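Local atomic coordinates of malonyl CoA-acyl carrier protein transacylase (Mycobacterium tuberculosis, PDB entry 2QC3), a protein that catalyses the transfer of the malonyl group from malonyl-CoA to holo-acyl carrier protein, a step of fatty acid biosynthesis. Residues A[144-149]-A[173-178]; A[157-162]-A[279-284]. All coordinates share one frame; numbering follows the deposited sequence.

Contact 1. Residues A[144-149]-A[173-178]; sequences LSRLEQ and EKLAED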
ATOM      1  N   LEU A 144     -20.951  -0.105   9.740  1.00 23.24           N
ATOM      2  CA  LEU A 144     -20.293   1.168  10.005  1.00 23.29           C
ATOM      3  C   LEU A 144     -20.809   1.775  11.300  1.00 24.10           C
ATOM      4  O   LEU A 144     -20.023   2.173  12.154  1.00 23.19           O
ATOM      5  CB  LEU A 144     -20.478   2.123   8.822  1.00 20.23           C
ATOM      6  CG  LEU A 144     -19.629   1.690   7.616  1.00 21.80           C
ATOM      7  CD1 LEU A 144     -19.882   2.576   6.418  1.00 20.00           C
ATOM      8  CD2 LEU A 144     -18.160   1.744   8.004  1.00 19.62           C
ATOM      9  N   SER A 145     -22.127   1.814  11.452  1.00 24.89           N
ATOM     10  CA  SER A 145     -22.756   2.335  12.660  1.00 25.75           C
ATOM     11  C   SER A 145     -22.231   1.607  13.895  1.00 25.75           C
ATOM     12  O   SER A 145     -21.912   2.227  14.909  1.00 25.21           O
ATOM     13  CB  SER A 145     -24.270   2.155  12.570  1.00 27.71           C
ATOM     14  OG  SER A 145     -24.886   2.374  13.822  1.00 31.40           O
ATOM     15  N   ARG A 146     -22.137   0.286  13.810  1.00 24.73           N
ATOM     16  CA  ARG A 146     -21.640  -0.476  14.939  1.00 23.15           C
ATOM     17  C   ARG A 146     -20.205  -0.071  15.259  1.00 22.13           C
ATOM     18  O   ARG A 146     -19.841   0.041  16.425  1.00 21.77           O
ATOM     19  CB  ARG A 146     -21.712  -1.979  14.656  1.00 23.79           C
ATOM     20  CG  ARG A 146     -21.261  -2.847  15.834  1.00 24.41           C
ATOM     21  CD  ARG A 146     -22.040  -2.500  17.101  1.00 26.55           C
ATOM     22  NE  ARG A 146     -21.614  -3.281  18.260  1.00 29.95           N
ATOM     23  CZ  ARG A 146     -22.017  -3.050  19.508  1.00 31.33           C
ATOM     24  NH1 ARG A 146     -22.859  -2.055  19.763  1.00 29.92           N
ATOM     25  NH2 ARG A 146     -21.590  -3.821  20.498  1.00 30.32           N
ATOM     26  N   LEU A 147     -19.393   0.159  14.230  1.00 20.90           N
ATOM     27  CA  LEU A 147     -18.008   0.556  14.460  1.00 23.09           C
ATOM     28  C   LEU A 147     -17.921   1.848  15.278  1.00 21.85           C
ATOM     29  O   LEU A 147     -17.146   1.932  16.228  1.00 20.16           O
ATOM     30  CB  LEU A 147     -17.248   0.735  13.135  1.00 22.12           C
ATOM     31  CG  LEU A 147     -17.103  -0.447  12.165  1.00 25.15           C
ATOM     32  CD1 LEU A 147     -16.014  -0.114  11.131  1.00 24.15           C
ATOM     33  CD2 LEU A 147     -16.728  -1.718  12.913  1.00 23.53           C
ATOM     34  N   GLU A 148     -18.707   2.852  14.912  1.00 23.56           N
ATOM     35  CA  GLU A 148     -18.680   4.116  15.648  1.00 27.07           C
ATOM     36  C   GLU A 148     -19.132   3.903  17.084  1.00 25.42           C
ATOM     37  O   GLU A 148     -18.587   4.507  18.000  1.00 26.45           O
ATOM     38  CB  GLU A 148     -19.580   5.159  14.976  1.00 28.44           C
ATOM     39  CG  GLU A 148     -19.704   6.477  15.708  1.00 32.44           C
ATOM     40  CD  GLU A 148     -21.119   6.733  16.184  1.00 37.30           C
ATOM     41  OE1 GLU A 148     -21.589   6.015  17.093  1.00 36.54           O
ATOM     42  OE2 GLU A 148     -21.769   7.651  15.638  1.00 43.93           O
ATOM     43  N   GLN A 149     -20.126   3.043  17.269  1.00 25.46           N
ATOM     44  CA  GLN A 149     -20.646   2.738  18.601  1.00 27.81           C
ATOM     45  C   GLN A 149     -19.542   2.198  19.507  1.00 26.75           C
ATOM     46  O   GLN A 149     -19.560   2.426  20.711  1.00 26.81           O
ATOM     47  CB  GLN A 149     -21.755   1.682  18.526  1.00 29.31           C
ATOM     48  CG  GLN A 149     -23.026   2.083  17.780  1.00 34.70           C
ATOM     49  CD  GLN A 149     -23.975   0.900  17.603  1.00 37.65           C
ATOM     50  OE1 GLN A 149     -24.342   0.237  18.574  1.00 40.83           O
ATOM     51  NE2 GLN A 149     -24.370   0.628  16.362  1.00 38.64           N
ATOM     52  N   GLU A 173     -12.392  -6.660  20.102  1.00 24.69           N
ATOM     53  CA  GLU A 173     -12.892  -7.888  20.703  1.00 25.73           C
ATOM     54  C   GLU A 173     -14.401  -7.830  20.890  1.00 24.47           C
ATOM     55  O   GLU A 173     -15.107  -8.813  20.658  1.00 22.67           O
ATOM     56  CB  GLU A 173     -12.217  -8.134  22.054  1.00 27.61           C
ATOM     57  CG  GLU A 173     -10.762  -8.517  21.940  1.00 33.39           C
ATOM     58  CD  GLU A 173     -10.123  -8.792  23.287  1.00 38.72           C
ATOM     59  OE1 GLU A 173     -10.604  -9.693  24.012  1.00 43.64           O
ATOM     60  OE2 GLU A 173      -9.135  -8.111  23.620  1.00 40.15           O
ATOM     61  N   LYS A 174     -14.904  -6.683  21.324  1.00 23.13           N
ATOM     62  CA  LYS A 174     -16.339  -6.557  21.504  1.00 25.21           C
ATOM     63  C   LYS A 174     -17.018  -6.665  20.135  1.00 24.24           C
ATOM     64  O   LYS A 174     -18.168  -7.082  20.044  1.00 24.59           O
ATOM     65  CB  LYS A 174     -16.693  -5.223  22.166  1.00 27.74           C
ATOM     66  CG  LYS A 174     -16.181  -5.066  23.593  1.00 29.67           C
ATOM     67  CD  LYS A 174     -16.625  -3.735  24.187  1.00 29.10           C
ATOM     68  CE  LYS A 174     -16.402  -3.705  25.690  1.00 29.33           C
ATOM     69  NZ  LYS A 174     -16.949  -2.456  26.283  1.00 27.37           N
ATOM     70  N   LEU A 175     -16.296  -6.296  19.078  1.00 23.91           N
ATOM     71  CA  LEU A 175     -16.832  -6.361  17.716  1.00 24.35           C
ATOM     72  C   LEU A 175     -16.988  -7.815  17.298  1.00 25.47           C
ATOM     73  O   LEU A 175     -18.035  -8.218  16.787  1.00 25.14           O
ATOM     74  CB  LEU A 175     -15.902  -5.648  16.722  1.00 21.39           C
ATOM     75  CG  LEU A 175     -16.275  -5.775  15.232  1.00 21.72           C
ATOM     76  CD1 LEU A 175     -17.644  -5.143  14.973  1.00 22.46           C
ATOM     77  CD2 LEU A 175     -15.219  -5.104  14.371  1.00 19.59           C
ATOM     78  N   ALA A 176     -15.933  -8.594  17.516  1.00 27.22           N
ATOM     79  CA  ALA A 176     -15.937 -10.009  17.171  1.00 30.07           C
ATOM     80  C   ALA A 176     -16.923 -10.796  18.037  1.00 31.46           C
ATOM     81  O   ALA A 176     -17.465 -11.811  17.597  1.00 33.15           O
ATOM     82  CB  ALA A 176     -14.530 -10.585  17.317  1.00 27.59           C
ATOM     83  N   GLU A 177     -17.159 -10.335  19.261  1.00 32.27           N
ATOM     84  CA  GLU A 177     -18.089 -11.023  20.154  1.00 35.97           C
ATOM     85  C   GLU A 177     -19.530 -10.944  19.667  1.00 35.56           C
ATOM     86  O   GLU A 177     -20.281 -11.914  19.762  1.00 34.64           O
ATOM     87  CB  GLU A 177     -18.035 -10.441  21.570  1.00 39.31           C
ATOM     88  CG  GLU A 177     -17.055 -11.114  22.510  1.00 46.20           C
ATOM     89  CD  GLU A 177     -17.387 -10.841  23.973  1.00 50.14           C
ATOM     90  OE1 GLU A 177     -17.630  -9.665  24.319  1.00 50.89           O
ATOM     91  OE2 GLU A 177     -17.403 -11.802  24.777  1.00 51.70           O
ATOM     92  N   ASP A 178     -19.916  -9.780  19.161  1.00 35.77           N
ATOM     93  CA  ASP A 178     -21.275  -9.576  18.674  1.00 37.75           C
ATOM     94  C   ASP A 178     -21.271  -8.912  17.306  1.00 34.40           C
ATOM     95  O   ASP A 178     -21.643  -7.750  17.167  1.00 33.21           O
ATOM     96  CB  ASP A 178     -22.069  -8.712  19.661  1.00 41.76           C
ATOM     97  CG  ASP A 178     -22.461  -9.470  20.913  1.00 48.00           C
ATOM     98  OD1 ASP A 178     -21.561  -9.835  21.706  1.00 50.28           O
ATOM     99  OD2 ASP A 178     -23.677  -9.706  21.099  1.00 49.71           O
TER
HETATM  100  O   HOH W   1     -20.396  -5.862  18.702  1.00 41.54           O
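Water 1 is held by three groups and ties R146 to the end of helix 169-177. It accepts a hydrogen bond from R146 NE at 2.9 Å and donates two, one to K174 O at 2.9 Å and one to D178 O at 2.7 Å. K174 O belongs to the last turn and D178 O to the residue just after it, so the water adds a partner to K174 O, which also takes a weak bond from D178 N, and binds the first carbonyl beyond the helix. An arginine suits the facing helix because its long chain spans the distance between the two: CG stands anti to the backbone N (chi1 -177°), the chain bends at chi2 (55°), and the water lies at the guanidinium edge, in its plane.

The same guanidinium is steadied from its own helix. R146 NH1 donates to Q149 OE1 at 3.0 Å, the acceptor lying in the guanidinium plane while the donor sits well above the plane of the amide carbonyl. Q149 in turn gives its NE2 to S145 OG at 3.1 Å, a second-shell link that helps fix the amide.

Beside this polar layer the contact is apolar. L147 CD2 meets L175 CD2 at 4.0 Å and L175 CD1 at 4.1 Å, one methyl set against the fork of the other leucine. Leucine suits both places because its branched end can touch the opposite leucine and the sheet together: both rest on A165 of strand 162-166, and L175 reaches V185 of strand 184-187. R146 CG lies 4.4 Å from L175 CD1, at the outer limit of contact. Apolar burial therefore supplies the direct touching between the helices, while their polar link is water-mediated, with a cationic side chain placed where the carbonyl-rich helix end would probably stabilise its charge.

Contact 2. Residues A[157-162]-A[279-284]; sequences RNAAGQ and AKRELR
Q162 and R281 approach from opposite directions, and their flat ends meet nearly at right angles: the amide and guanidinium planes stand 87° apart. The amide nitrogen leads, Q162 NE2 lying over one face of the guanidinium, 3.3 Å from R281 NH2. Both atoms are donors, so this is packing of polar groups rather than a hydrogen bond. A bend at chi3 (-71°) turns the R281 guanidinium across the end of the glutamine. Long, flexible side chains suit this partly exposed place, whereas A159, with only a methyl, lets the guanidinium come obliquely near, A159 CB lying 4.2 Å from R281 NH1.

A firmer link runs through water 2, which accepts from A160 N at 2.9 Å and donates to E282 OE1 at 2.7 Å. The other carboxylate oxygen of E282 forms a salt bridge with R259, joining the turn indirectly to helix 251-260. G161 has a positive phi (74°), readily adopted by glycine, at the third position of a type II turn from A159 to Q162. N158 and A159 both face Q162, a classic beta bulge, and this bulged beta hairpin of the mixed sheet meets the last residues of helix 275-282.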
ATOM      1  N   ARG A 157     -11.619   1.352   3.652  1.00 20.58           N
ATOM      2  CA  ARG A 157     -12.908   1.257   2.969  1.00 20.13           C
ATOM      3  C   ARG A 157     -12.379   0.760   1.626  1.00 19.96           C
ATOM      4  O   ARG A 157     -11.914   1.545   0.801  1.00 22.31           O
ATOM      5  CB  ARG A 157     -13.598   2.622   2.803  1.00 22.35           C
ATOM      6  CG  ARG A 157     -14.188   3.238   4.097  1.00 21.67           C
ATOM      7  CD  ARG A 157     -15.274   2.369   4.729  1.00 19.69           C
ATOM      8  NE  ARG A 157     -16.444   2.172   3.870  1.00 20.80           N
ATOM      9  CZ  ARG A 157     -17.467   3.018   3.753  1.00 19.36           C
ATOM     10  NH1 ARG A 157     -17.499   4.157   4.443  1.00 15.69           N
ATOM     11  NH2 ARG A 157     -18.473   2.716   2.941  1.00 18.76           N
ATOM     12  N   ASN A 158     -12.432  -0.550   1.416  1.00 20.27           N
ATOM     13  CA  ASN A 158     -11.894  -1.142   0.198  1.00 19.68           C
ATOM     14  C   ASN A 158     -12.871  -1.400  -0.943  1.00 19.65           C
ATOM     15  O   ASN A 158     -12.490  -1.318  -2.111  1.00 20.09           O
ATOM     16  CB  ASN A 158     -11.151  -2.432   0.551  1.00 18.95           C
ATOM     17  CG  ASN A 158      -9.946  -2.179   1.430  1.00 19.17           C
ATOM     18  OD1 ASN A 158      -9.211  -1.218   1.221  1.00 19.92           O
ATOM     19  ND2 ASN A 158      -9.724  -3.051   2.411  1.00 19.28           N
ATOM     20  N   ALA A 159     -14.118  -1.712  -0.600  1.00 20.74           N
ATOM     21  CA  ALA A 159     -15.174  -1.969  -1.577  1.00 23.25           C
ATOM     22  C   ALA A 159     -16.460  -2.217  -0.794  1.00 24.03           C
ATOM     23  O   ALA A 159     -16.426  -2.361   0.428  1.00 23.00           O
ATOM     24  CB  ALA A 159     -14.822  -3.206  -2.429  1.00 23.15           C
ATOM     25  N   ALA A 160     -17.596  -2.269  -1.481  1.00 24.92           N
ATOM     26  CA  ALA A 160     -18.853  -2.522  -0.785  1.00 27.20           C
ATOM     27  C   ALA A 160     -18.725  -3.847  -0.029  1.00 26.26           C
ATOM     28  O   ALA A 160     -18.323  -4.858  -0.596  1.00 26.81           O
ATOM     29  CB  ALA A 160     -20.009  -2.589  -1.781  1.00 29.51           C
ATOM     30  N   GLY A 161     -19.046  -3.835   1.260  1.00 27.28           N
ATOM     31  CA  GLY A 161     -18.943  -5.055   2.044  1.00 26.35           C
ATOM     32  C   GLY A 161     -17.516  -5.459   2.373  1.00 25.75           C
ATOM     33  O   GLY A 161     -17.282  -6.558   2.861  1.00 27.42           O
ATOM     34  N   GLN A 162     -16.554  -4.587   2.095  1.00 24.61           N
ATOM     35  CA  GLN A 162     -15.160  -4.892   2.396  1.00 24.97           C
ATOM     36  C   GLN A 162     -14.543  -3.736   3.163  1.00 24.99           C
ATOM     37  O   GLN A 162     -14.082  -2.754   2.574  1.00 22.58           O
ATOM     38  CB  GLN A 162     -14.359  -5.157   1.118  1.00 25.26           C
ATOM     39  CG  GLN A 162     -14.757  -6.437   0.394  1.00 29.41           C
ATOM     40  CD  GLN A 162     -13.835  -6.757  -0.766  1.00 32.71           C
ATOM     41  OE1 GLN A 162     -12.620  -6.836  -0.596  1.00 36.16           O
ATOM     42  NE2 GLN A 162     -14.408  -6.951  -1.948  1.00 33.39           N
ATOM     43  N   ALA A 279     -10.260  -3.897  -7.927  1.00 30.92           N
ATOM     44  CA  ALA A 279     -10.374  -2.984  -9.062  1.00 32.60           C
ATOM     45  C   ALA A 279     -11.250  -3.538 -10.188  1.00 34.50           C
ATOM     46  O   ALA A 279     -11.910  -2.774 -10.896  1.00 33.38           O
ATOM     47  CB  ALA A 279      -8.993  -2.649  -9.601  1.00 32.89           C
ATOM     48  N   LYS A 280     -11.251  -4.860 -10.346  1.00 35.07           N
ATOM     49  CA  LYS A 280     -12.053  -5.520 -11.378  1.00 37.89           C
ATOM     50  C   LYS A 280     -13.537  -5.265 -11.178  1.00 37.72           C
ATOM     51  O   LYS A 280     -14.266  -5.001 -12.131  1.00 37.54           O
ATOM     52  CB  LYS A 280     -11.858  -7.040 -11.340  1.00 38.71           C
ATOM     53  CG  LYS A 280     -10.633  -7.590 -12.027  1.00 40.99           C
ATOM     54  CD  LYS A 280     -10.564  -9.084 -11.772  1.00 40.17           C
ATOM     55  CE  LYS A 280      -9.427  -9.742 -12.519  1.00 40.78           C
ATOM     56  NZ  LYS A 280      -9.631  -9.760 -13.979  1.00 45.32           N
ATOM     57  N   ARG A 281     -13.976  -5.366  -9.929  1.00 38.60           N
ATOM     58  CA  ARG A 281     -15.381  -5.201  -9.595  1.00 40.57           C
ATOM     59  C   ARG A 281     -16.021  -3.918 -10.117  1.00 41.77           C
ATOM     60  O   ARG A 281     -17.191  -3.919 -10.497  1.00 40.92           O
ATOM     61  CB  ARG A 281     -15.577  -5.309  -8.079  1.00 41.04           C
ATOM     62  CG  ARG A 281     -17.025  -5.525  -7.673  1.00 43.26           C
ATOM     63  CD  ARG A 281     -17.205  -5.725  -6.166  1.00 44.88           C
ATOM     64  NE  ARG A 281     -16.690  -7.004  -5.678  1.00 45.01           N
ATOM     65  CZ  ARG A 281     -15.430  -7.220  -5.306  1.00 47.27           C
ATOM     66  NH1 ARG A 281     -14.536  -6.242  -5.361  1.00 47.88           N
ATOM     67  NH2 ARG A 281     -15.064  -8.417  -4.870  1.00 46.70           N
ATOM     68  N   GLU A 282     -15.262  -2.828 -10.144  1.00 43.48           N
ATOM     69  CA  GLU A 282     -15.803  -1.559 -10.617  1.00 44.41           C
ATOM     70  C   GLU A 282     -15.454  -1.320 -12.081  1.00 43.99           C
ATOM     71  O   GLU A 282     -16.198  -0.659 -12.805  1.00 44.20           O
ATOM     72  CB  GLU A 282     -15.275  -0.401  -9.764  1.00 46.64           C
ATOM     73  CG  GLU A 282     -15.304  -0.660  -8.261  1.00 51.11           C
ATOM     74  CD  GLU A 282     -16.663  -1.091  -7.748  1.00 54.40           C
ATOM     75  OE1 GLU A 282     -16.738  -1.551  -6.588  1.00 55.05           O
ATOM     76  OE2 GLU A 282     -17.657  -0.967  -8.496  1.00 57.21           O
ATOM     77  N   LEU A 283     -14.319  -1.860 -12.511  1.00 42.86           N
ATOM     78  CA  LEU A 283     -13.875  -1.705 -13.890  1.00 42.86           C
ATOM     79  C   LEU A 283     -14.123  -3.015 -14.623  1.00 43.59           C
ATOM     80  O   LEU A 283     -13.185  -3.693 -15.026  1.00 43.30           O
ATOM     81  CB  LEU A 283     -12.382  -1.373 -13.928  1.00 40.93           C
ATOM     82  CG  LEU A 283     -11.927  -0.192 -13.067  1.00 41.78           C
ATOM     83  CD1 LEU A 283     -10.419  -0.077 -13.129  1.00 41.30           C
ATOM     84  CD2 LEU A 283     -12.583   1.088 -13.544  1.00 39.78           C
ATOM     85  N   ARG A 284     -15.393  -3.369 -14.787  1.00 44.48           N
ATOM     86  CA  ARG A 284     -15.758  -4.612 -15.455  1.00 45.74           C
ATOM     87  C   ARG A 284     -15.417  -4.607 -16.938  1.00 43.48           C
ATOM     88  O   ARG A 284     -15.633  -3.619 -17.631  1.00 42.93           O
ATOM     89  CB  ARG A 284     -17.252  -4.883 -15.267  1.00 48.48           C
ATOM     90  CG  ARG A 284     -17.657  -5.047 -13.815  1.00 52.32           C
ATOM     91  CD  ARG A 284     -19.160  -5.204 -13.666  1.00 55.63           C
ATOM     92  NE  ARG A 284     -19.554  -5.219 -12.259  1.00 58.87           N
ATOM     93  CZ  ARG A 284     -20.812  -5.188 -11.829  1.00 60.76           C
ATOM     94  NH1 ARG A 284     -21.815  -5.138 -12.697  1.00 60.82           N
ATOM     95  NH2 ARG A 284     -21.067  -5.203 -10.526  1.00 61.45           N
TER
HETATM   96  O   HOH W   2     -18.001  -2.276  -4.305  1.00 45.76           O

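Contacts 1 and 2 lie in one acyl transferase domain, their centres 23 Å apart, and share the mixed sheet. Contact 1 joins two helices that pack on this sheet; contact 2 joins the hairpin of strands 153-159 and 162-166 to helix 275-282, which comes just after strand 263-268 of the parallel sheet. The chain leads from helix 140-149 straight into strand 153-159, and the contacts touch where L144 CD1 packs 3.5 Å from R157 NH1. The L147 side chain is about 12 Å from that of H195, probably an active-site residue, whereas contact 2 lies away from the inferred catalytic residues.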